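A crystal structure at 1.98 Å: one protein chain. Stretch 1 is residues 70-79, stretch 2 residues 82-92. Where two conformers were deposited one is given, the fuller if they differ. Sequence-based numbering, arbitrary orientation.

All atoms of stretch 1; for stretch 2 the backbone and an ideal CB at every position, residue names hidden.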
ATOM      1  N   ARG C  70      -6.945   3.554 -13.054  1.00 23.26           N
ATOM      2  CA  ARG C  70      -6.769   2.957 -11.707  1.00 27.35           C
ATOM      3  C   ARG C  70      -7.350   1.582 -11.535  1.00 26.78           C
ATOM      4  O   ARG C  70      -7.094   0.919 -10.538  1.00 33.78           O
ATOM      5  CB  ARG C  70      -7.369   3.904 -10.619  1.00 25.51           C
ATOM      6  CG  ARG C  70      -8.864   4.121 -10.724  1.00 26.55           C
ATOM      7  CD  ARG C  70      -9.348   5.386 -10.005  1.00 29.83           C
ATOM      8  NE  ARG C  70     -10.764   5.632 -10.307  1.00 26.88           N
ATOM      9  CZ  ARG C  70     -11.195   6.006 -11.505  1.00 34.81           C
ATOM     10  NH1 ARG C  70     -10.314   6.208 -12.492  1.00 38.25           N
ATOM     11  NH2 ARG C  70     -12.496   6.109 -11.747  1.00 39.79           N
ATOM     12  N   GLN C  71      -8.170   1.140 -12.480  1.00 24.62           N
ATOM     13  CA  GLN C  71      -8.813  -0.178 -12.355  1.00 22.86           C
ATOM     14  C   GLN C  71      -8.052  -1.132 -13.262  1.00 25.99           C
ATOM     15  O   GLN C  71      -8.492  -1.411 -14.395  1.00 29.39           O
ATOM     16  CB  GLN C  71     -10.273  -0.026 -12.746  1.00 22.32           C
ATOM     17  CG  GLN C  71     -10.967   0.983 -11.744  1.00 25.79           C
ATOM     18  CD  GLN C  71     -12.388   1.333 -12.074  1.00 26.33           C
ATOM     19  OE1 GLN C  71     -13.078   0.607 -12.789  1.00 27.91           O
ATOM     20  NE2 GLN C  71     -12.867   2.430 -11.492  1.00 28.00           N
ATOM     21  N   ILE C  72      -6.933  -1.613 -12.713  1.00 26.84           N
ATOM     22  CA  ILE C  72      -5.907  -2.452 -13.348  1.00 31.67           C
ATOM     23  C   ILE C  72      -6.244  -3.826 -13.863  1.00 31.73           C
ATOM     24  O   ILE C  72      -5.404  -4.475 -14.498  1.00 32.12           O
ATOM     25  CB  ILE C  72      -4.678  -2.614 -12.417  0.50 32.00           C
ATOM     26  CG1 ILE C  72      -5.068  -3.455 -11.194  0.50 33.98           C
ATOM     27  CG2 ILE C  72      -4.141  -1.242 -12.013  0.50 32.84           C
ATOM     28  CD1 ILE C  72      -3.966  -3.591 -10.174  0.50 36.10           C
ATOM     29  N   LEU C  73      -7.449  -4.285 -13.590  1.00 30.76           N
ATOM     30  CA  LEU C  73      -7.884  -5.581 -14.053  1.00 30.06           C
ATOM     31  C   LEU C  73      -8.450  -5.475 -15.476  1.00 26.52           C
ATOM     32  O   LEU C  73      -8.484  -6.465 -16.183  1.00 29.45           O
ATOM     33  CB  LEU C  73      -8.975  -6.097 -13.116  1.00 28.29           C
ATOM     34  CG  LEU C  73      -9.580  -7.485 -13.250  1.00 34.50           C
ATOM     35  CD1 LEU C  73      -8.367  -8.466 -13.171  1.00 24.20           C
ATOM     36  CD2 LEU C  73     -10.635  -7.780 -12.072  1.00 23.26           C
ATOM     37  N   PHE C  74      -8.866  -4.274 -15.885  1.00 24.30           N
ATOM     38  CA  PHE C  74      -9.519  -4.044 -17.177  1.00 26.23           C
ATOM     39  C   PHE C  74      -8.611  -3.542 -18.319  1.00 27.80           C
ATOM     40  O   PHE C  74      -7.518  -3.106 -18.074  1.00 24.21           O
ATOM     41  CB  PHE C  74     -10.660  -3.044 -16.963  1.00 25.72           C
ATOM     42  CG  PHE C  74     -11.530  -3.384 -15.781  1.00 23.95           C
ATOM     43  CD1 PHE C  74     -11.875  -2.427 -14.859  1.00 25.98           C
ATOM     44  CD2 PHE C  74     -12.024  -4.689 -15.624  1.00 27.54           C
ATOM     45  CE1 PHE C  74     -12.714  -2.760 -13.773  1.00 25.42           C
ATOM     46  CE2 PHE C  74     -12.853  -5.029 -14.565  1.00 28.70           C
ATOM     47  CZ  PHE C  74     -13.195  -4.051 -13.637  1.00 20.65           C
ATOM     48  N   THR C  75      -9.062  -3.630 -19.564  1.00 24.02           N
ATOM     49  CA  THR C  75      -8.238  -3.124 -20.652  1.00 26.61           C
ATOM     50  C   THR C  75      -9.110  -2.345 -21.626  1.00 28.76           C
ATOM     51  O   THR C  75     -10.343  -2.261 -21.489  1.00 28.06           O
ATOM     52  CB  THR C  75      -7.529  -4.257 -21.433  1.00 27.84           C
ATOM     53  OG1 THR C  75      -8.495  -5.001 -22.162  1.00 30.97           O
ATOM     54  CG2 THR C  75      -6.783  -5.189 -20.500  1.00 30.90           C
ATOM     55  N   THR C  76      -8.469  -1.749 -22.618  1.00 28.86           N
ATOM     56  CA  THR C  76      -9.205  -0.973 -23.589  1.00 25.98           C
ATOM     57  C   THR C  76     -10.216  -1.861 -24.312  1.00 29.11           C
ATOM     58  O   THR C  76     -11.275  -1.389 -24.705  1.00 27.12           O
ATOM     59  CB  THR C  76      -8.208  -0.286 -24.606  1.00 33.86           C
ATOM     60  OG1 THR C  76      -7.487   0.744 -23.927  1.00 34.85           O
ATOM     61  CG2 THR C  76      -8.933   0.393 -25.733  1.00 41.22           C
ATOM     62  N   GLU C  77      -9.908  -3.145 -24.462  1.00 29.05           N
ATOM     63  CA  GLU C  77     -10.826  -4.064 -25.142  1.00 35.73           C
ATOM     64  C   GLU C  77     -12.085  -4.340 -24.316  1.00 37.08           C
ATOM     65  O   GLU C  77     -13.069  -4.861 -24.831  1.00 33.98           O
ATOM     66  CB  GLU C  77     -10.139  -5.409 -25.453  0.50 37.43           C
ATOM     67  CG  GLU C  77      -8.972  -5.319 -26.441  0.50 48.46           C
ATOM     68  CD  GLU C  77      -7.602  -5.254 -25.751  0.50 54.07           C
ATOM     69  OE1 GLU C  77      -7.449  -4.474 -24.774  0.50 54.63           O
ATOM     70  OE2 GLU C  77      -6.680  -5.985 -26.195  0.50 52.73           O
ATOM     71  N   ASP C  78     -12.067  -4.003 -23.035  1.00 25.17           N
ATOM     72  CA  ASP C  78     -13.247  -4.276 -22.241  1.00 26.12           C
ATOM     73  C   ASP C  78     -14.193  -3.109 -22.152  1.00 25.22           C
ATOM     74  O   ASP C  78     -15.214  -3.226 -21.494  1.00 26.69           O
ATOM     75  CB  ASP C  78     -12.857  -4.652 -20.813  1.00 29.69           C
ATOM     76  CG  ASP C  78     -11.967  -5.880 -20.772  1.00 36.45           C
ATOM     77  OD1 ASP C  78     -12.304  -6.878 -21.438  1.00 36.07           O
ATOM     78  OD2 ASP C  78     -10.927  -5.844 -20.076  1.00 34.13           O
ATOM     79  N   ILE C  79     -13.870  -1.971 -22.764  1.00 25.27           N
ATOM     80  CA  ILE C  79     -14.756  -0.824 -22.630  1.00 23.21           C
ATOM     81  C   ILE C  79     -16.202  -1.136 -23.051  1.00 26.82           C
ATOM     82  O   ILE C  79     -16.433  -1.808 -24.044  1.00 26.49           O
ATOM     83  CB  ILE C  79     -14.154   0.395 -23.367  1.00 25.22           C
ATOM     84  CG1 ILE C  79     -12.927   0.877 -22.574  1.00 26.08           C
ATOM     85  CG2 ILE C  79     -15.229   1.463 -23.660  1.00 27.05           C
ATOM     86  CD1 ILE C  79     -11.940   1.745 -23.398  1.00 24.15           C
ATOM     87  N   UNK C  82     -19.886  -5.257 -19.008  1.00 25.24           N
ATOM     88  CA  UNK C  82     -20.220  -5.305 -17.555  1.00 27.52           C
ATOM     89  C   UNK C  82     -18.991  -5.630 -16.689  1.00 23.23           C
ATOM     90  O   UNK C  82     -18.323  -6.615 -16.940  1.00 21.92           O
ATOM     91  CB  UNK C  82     -21.308  -6.350 -17.299  1.00 27.52           C
ATOM     92  N   UNK C  83     -18.741  -4.829 -15.637  1.00 23.02           N
ATOM     93  CA  UNK C  83     -17.561  -5.038 -14.812  1.00 21.09           C
ATOM     94  C   UNK C  83     -17.440  -6.377 -14.125  1.00 24.53           C
ATOM     95  O   UNK C  83     -16.337  -6.946 -14.081  1.00 23.74           O
ATOM     96  CB  UNK C  83     -17.513  -3.948 -13.739  1.00 21.09           C
ATOM     97  N   UNK C  84     -18.536  -6.892 -13.567  1.00 22.12           N
ATOM     98  CA  UNK C  84     -18.431  -8.184 -12.869  1.00 21.73           C
ATOM     99  C   UNK C  84     -18.136  -9.340 -13.846  1.00 21.10           C
ATOM    100  O   UNK C  84     -17.381 -10.274 -13.531  1.00 21.79           O
ATOM    101  CB  UNK C  84     -19.724  -8.470 -12.103  1.00 21.73           C
ATOM    102  N   UNK C  85     -18.682  -9.255 -15.052  1.00 24.41           N
ATOM    103  CA  UNK C  85     -18.444 -10.303 -16.053  1.00 23.76           C
ATOM    104  C   UNK C  85     -17.004 -10.283 -16.535  1.00 23.65           C
ATOM    105  O   UNK C  85     -16.356 -11.336 -16.637  1.00 27.65           O
ATOM    106  CB  UNK C  85     -19.392 -10.136 -17.242  1.00 23.76           C
ATOM    107  N   UNK C  86     -16.517  -9.088 -16.888  1.00 27.53           N
ATOM    108  CA  UNK C  86     -15.143  -8.890 -17.343  1.00 22.97           C
ATOM    109  C   UNK C  86     -14.162  -9.355 -16.247  1.00 25.74           C
ATOM    110  O   UNK C  86     -13.167 -10.017 -16.529  1.00 22.90           O
ATOM    111  CB  UNK C  86     -14.902  -7.422 -17.700  1.00 22.97           C
ATOM    112  N   UNK C  87     -14.438  -8.971 -15.002  1.00 21.92           N
ATOM    113  CA  UNK C  87     -13.601  -9.336 -13.847  1.00 23.92           C
ATOM    114  C   UNK C  87     -13.551 -10.856 -13.687  1.00 23.97           C
ATOM    115  O   UNK C  87     -12.478 -11.430 -13.505  1.00 24.48           O
ATOM    116  CB  UNK C  87     -14.133  -8.688 -12.567  1.00 23.92           C
ATOM    117  N   UNK C  88     -14.715 -11.502 -13.753  1.00 22.62           N
ATOM    118  CA  UNK C  88     -14.784 -12.972 -13.636  1.00 23.64           C
ATOM    119  C   UNK C  88     -13.954 -13.585 -14.772  1.00 28.14           C
ATOM    120  O   UNK C  88     -13.151 -14.489 -14.525  1.00 24.53           O
ATOM    121  CB  UNK C  88     -16.231 -13.467 -13.689  1.00 23.64           C
ATOM    122  N   UNK C  89     -14.064 -13.047 -15.988  1.00 23.84           N
ATOM    123  CA  UNK C  89     -13.301 -13.635 -17.101  1.00 29.78           C
ATOM    124  C   UNK C  89     -11.793 -13.418 -16.986  1.00 27.48           C
ATOM    125  O   UNK C  89     -10.992 -14.312 -17.219  1.00 27.01           O
ATOM    126  CB  UNK C  89     -13.791 -13.049 -18.427  1.00 29.78           C
ATOM    127  N   UNK C  90     -11.397 -12.201 -16.628  1.00 23.78           N
ATOM    128  CA  UNK C  90      -9.977 -11.940 -16.486  1.00 28.30           C
ATOM    129  C   UNK C  90      -9.350 -12.725 -15.320  1.00 29.73           C
ATOM    130  O   UNK C  90      -8.231 -13.240 -15.427  1.00 29.30           O
ATOM    131  CB  UNK C  90      -9.750 -10.440 -16.289  1.00 28.30           C
ATOM    132  N   UNK C  91     -10.072 -12.817 -14.211  1.00 24.97           N
ATOM    133  CA  UNK C  91      -9.547 -13.518 -13.049  1.00 28.31           C
ATOM    134  C   UNK C  91      -9.464 -15.032 -13.310  1.00 26.32           C
ATOM    135  O   UNK C  91      -8.557 -15.697 -12.804  1.00 28.71           O
ATOM    136  CB  UNK C  91     -10.421 -13.235 -11.825  1.00 28.31           C
ATOM    137  N   UNK C  92     -10.382 -15.606 -14.076  1.00 25.51           N
ATOM    138  CA  UNK C  92     -10.202 -17.026 -14.304  1.00 30.86           C
ATOM    139  C   UNK C  92      -8.969 -17.266 -15.165  1.00 30.60           C
ATOM    140  O   UNK C  92      -8.398 -18.351 -15.092  1.00 28.56           O
ATOM    141  CB  UNK C  92     -11.445 -17.628 -14.962  1.00 30.86           C
TER

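Position 82 immediately precedes a helix, and its CA-to-CB bond points away from stretch 1. With phi near -60° and psi near 130°, and nothing of stretch 1 within 5.5 Å of the ideal CB, a small polar capping residue or a proline would suit. It is Pro-82, at the N-cap, whose O accepts the backbone hydrogen bond from the N of residue 86.

Position 83 opens the helix. Its CB points sideways, 4.3 Å from Phe-74 CZ, and to one side of that ring lies the amide oxygen of Gln-71. A long side chain with an aliphatic stem could pack against the ring and carry a donor onward to Gln-71 OE1; lysine, arginine or perhaps glutamine would suit. The residue is Lys-83. Its CG packs 3.8 Å from Phe-74 CZ, and the extended chain (chi2 to chi4 all t) brings NZ to Gln-71 OE1, to which it donates a hydrogen bond of 2.9 Å.

Positions 84 and 85 meet only open space with respect to stretch 1, which therefore does little to restrict them. They are Ser-84 and Gln-85, and neither touches it.

Position 86 points toward stretch 1, with its CB 4.4 Å from Phe-74 CE2 and 4.5 Å from Asp-78 CG. The space is shallow, so a compact apolar side chain such as alanine, valine or perhaps isoleucine fits the reasoning best. Val-86 occupies it in the t rotamer; its CG1 lies 3.5 Å from Phe-74 CD2 and also 3.5 Å from Asp-78 CG, so that one methyl touches both ring and carboxylate.

At position 87 the CA-to-CB bond points sideways, and the CB is only 3.6 Å from Leu-73 CD2 and 4.4 Å from Phe-74 CE2. Such proximity limits the choice to small residues, alanine, serine or cysteine, with glycine less suited to a helix. Ser-87, in the m rotamer, turns its hydroxyl back to the helix, OG donating to Lys-83 O at 2.8 Å. The same OG sits at the edge of the Phe-74 ring, 3.3 Å from CE2.

Positions 88 and 89 have no atom of stretch 1 within 5.5 Å of their CBs, and many residues would serve. They are Gln-88 and Gln-89.

Position 90 points toward stretch 1, its CB 3.9 Å from Leu-73 CD1. Farther out stretch 1 offers the carboxylate of Asp-78, the hydroxyl of Thr-75 and the carbonyl of Leu-73, so a long basic residue, arginine or lysine, is the natural expectation. Arg-90 packs its CB 4.0 Å from Leu-73 CD1 and donates from NH2 to Thr-75 OG1 at 3.2 Å. Asp-78 OD2, 3.2 Å from Arg-90 NH2, lies over one face of the guanidinium, so this salt bridge rests on charge alone; OD2 itself accepts from Thr-75 N at 2.9 Å.

Position 91 points sideways, its CB 5.4 Å from Leu-73 CD1, leaving room for a branched or flexible apolar residue such as leucine, isoleucine or methionine. Leu-91 brings CD2 to 4.0 Å from Leu-73 CD1. Position 92 is out of reach and unconstrained by stretch 1; it is Thr-92.

Stretch 2, residues 82-92: PKSQVSQQRLT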
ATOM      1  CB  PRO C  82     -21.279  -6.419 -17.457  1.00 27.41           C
ATOM      2  CG  PRO C  82     -21.779  -6.584 -18.952  1.00 24.54           C
ATOM      3  CD  PRO C  82     -20.569  -6.335 -19.769  1.00 23.07           C
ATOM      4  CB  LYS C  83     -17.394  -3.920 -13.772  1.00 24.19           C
ATOM      5  CG  LYS C  83     -16.707  -2.691 -14.327  1.00 31.11           C
ATOM      6  CD  LYS C  83     -16.447  -1.651 -13.239  1.00 28.13           C
ATOM      7  CE  LYS C  83     -16.111  -0.339 -13.905  1.00 29.19           C
ATOM      8  NZ  LYS C  83     -15.929   0.791 -12.940  1.00 27.32           N
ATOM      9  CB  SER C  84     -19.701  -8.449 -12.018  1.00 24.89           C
ATOM     10  OG  SER C  84     -20.803  -8.824 -12.815  1.00 32.38           O
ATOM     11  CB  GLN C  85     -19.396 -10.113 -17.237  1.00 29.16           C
ATOM     12  CG  GLN C  85     -19.046 -10.917 -18.516  1.00 38.07           C
ATOM     13  CD  GLN C  85     -19.963 -10.542 -19.706  1.00 45.94           C
ATOM     14  OE1 GLN C  85     -19.491 -10.336 -20.832  1.00 54.42           O
ATOM     15  NE2 GLN C  85     -21.265 -10.451 -19.451  1.00 46.74           N
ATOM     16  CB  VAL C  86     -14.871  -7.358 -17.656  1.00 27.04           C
ATOM     17  CG1 VAL C  86     -13.392  -7.098 -17.843  1.00 27.27           C
ATOM     18  CG2 VAL C  86     -15.657  -6.912 -18.917  1.00 24.23           C
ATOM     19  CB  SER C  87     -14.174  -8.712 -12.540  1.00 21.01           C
ATOM     20  OG  SER C  87     -14.057  -7.280 -12.535  1.00 26.55           O
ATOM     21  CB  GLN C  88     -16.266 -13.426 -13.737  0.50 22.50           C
ATOM     22  CG  GLN C  88     -16.580 -14.955 -13.781  0.50 23.48           C
ATOM     23  CD  GLN C  88     -18.079 -15.221 -13.969  0.50 26.96           C
ATOM     24  OE1 GLN C  88     -18.709 -14.707 -14.906  0.50 27.84           O
ATOM     25  NE2 GLN C  88     -18.665 -16.007 -13.066  0.50 27.71           N
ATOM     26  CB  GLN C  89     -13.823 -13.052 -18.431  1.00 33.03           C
ATOM     27  CG  GLN C  89     -15.248 -13.481 -18.667  1.00 44.55           C
ATOM     28  CD  GLN C  89     -15.851 -12.932 -19.947  1.00 47.99           C
ATOM     29  OE1 GLN C  89     -15.265 -12.073 -20.612  1.00 52.45           O
ATOM     30  NE2 GLN C  89     -17.043 -13.413 -20.284  1.00 47.87           N
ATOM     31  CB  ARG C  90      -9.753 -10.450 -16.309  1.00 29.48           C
ATOM     32  CG  ARG C  90      -9.973  -9.689 -17.621  1.00 48.30           C
ATOM     33  CD  ARG C  90      -9.350 -10.490 -18.787  1.00 60.82           C
ATOM     34  NE  ARG C  90      -9.384  -9.816 -20.085  1.00 67.81           N
ATOM     35  CZ  ARG C  90      -8.961  -8.574 -20.288  1.00 69.00           C
ATOM     36  NH1 ARG C  90      -8.474  -7.866 -19.273  1.00 68.44           N
ATOM     37  NH2 ARG C  90      -9.027  -8.041 -21.504  1.00 68.65           N
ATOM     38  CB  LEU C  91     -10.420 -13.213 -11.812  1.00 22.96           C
ATOM     39  CG  LEU C  91     -10.339 -11.762 -11.260  1.00 23.38           C
ATOM     40  CD1 LEU C  91     -11.434 -11.574 -10.237  1.00 30.44           C
ATOM     41  CD2 LEU C  91      -8.970 -11.472 -10.629  1.00 20.25           C
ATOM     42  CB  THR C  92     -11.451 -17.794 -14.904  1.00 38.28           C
ATOM     43  OG1 THR C  92     -11.211 -18.178 -16.263  1.00 45.06           O
ATOM     44  CG2 THR C  92     -12.693 -17.015 -14.770  1.00 25.18           C
TER
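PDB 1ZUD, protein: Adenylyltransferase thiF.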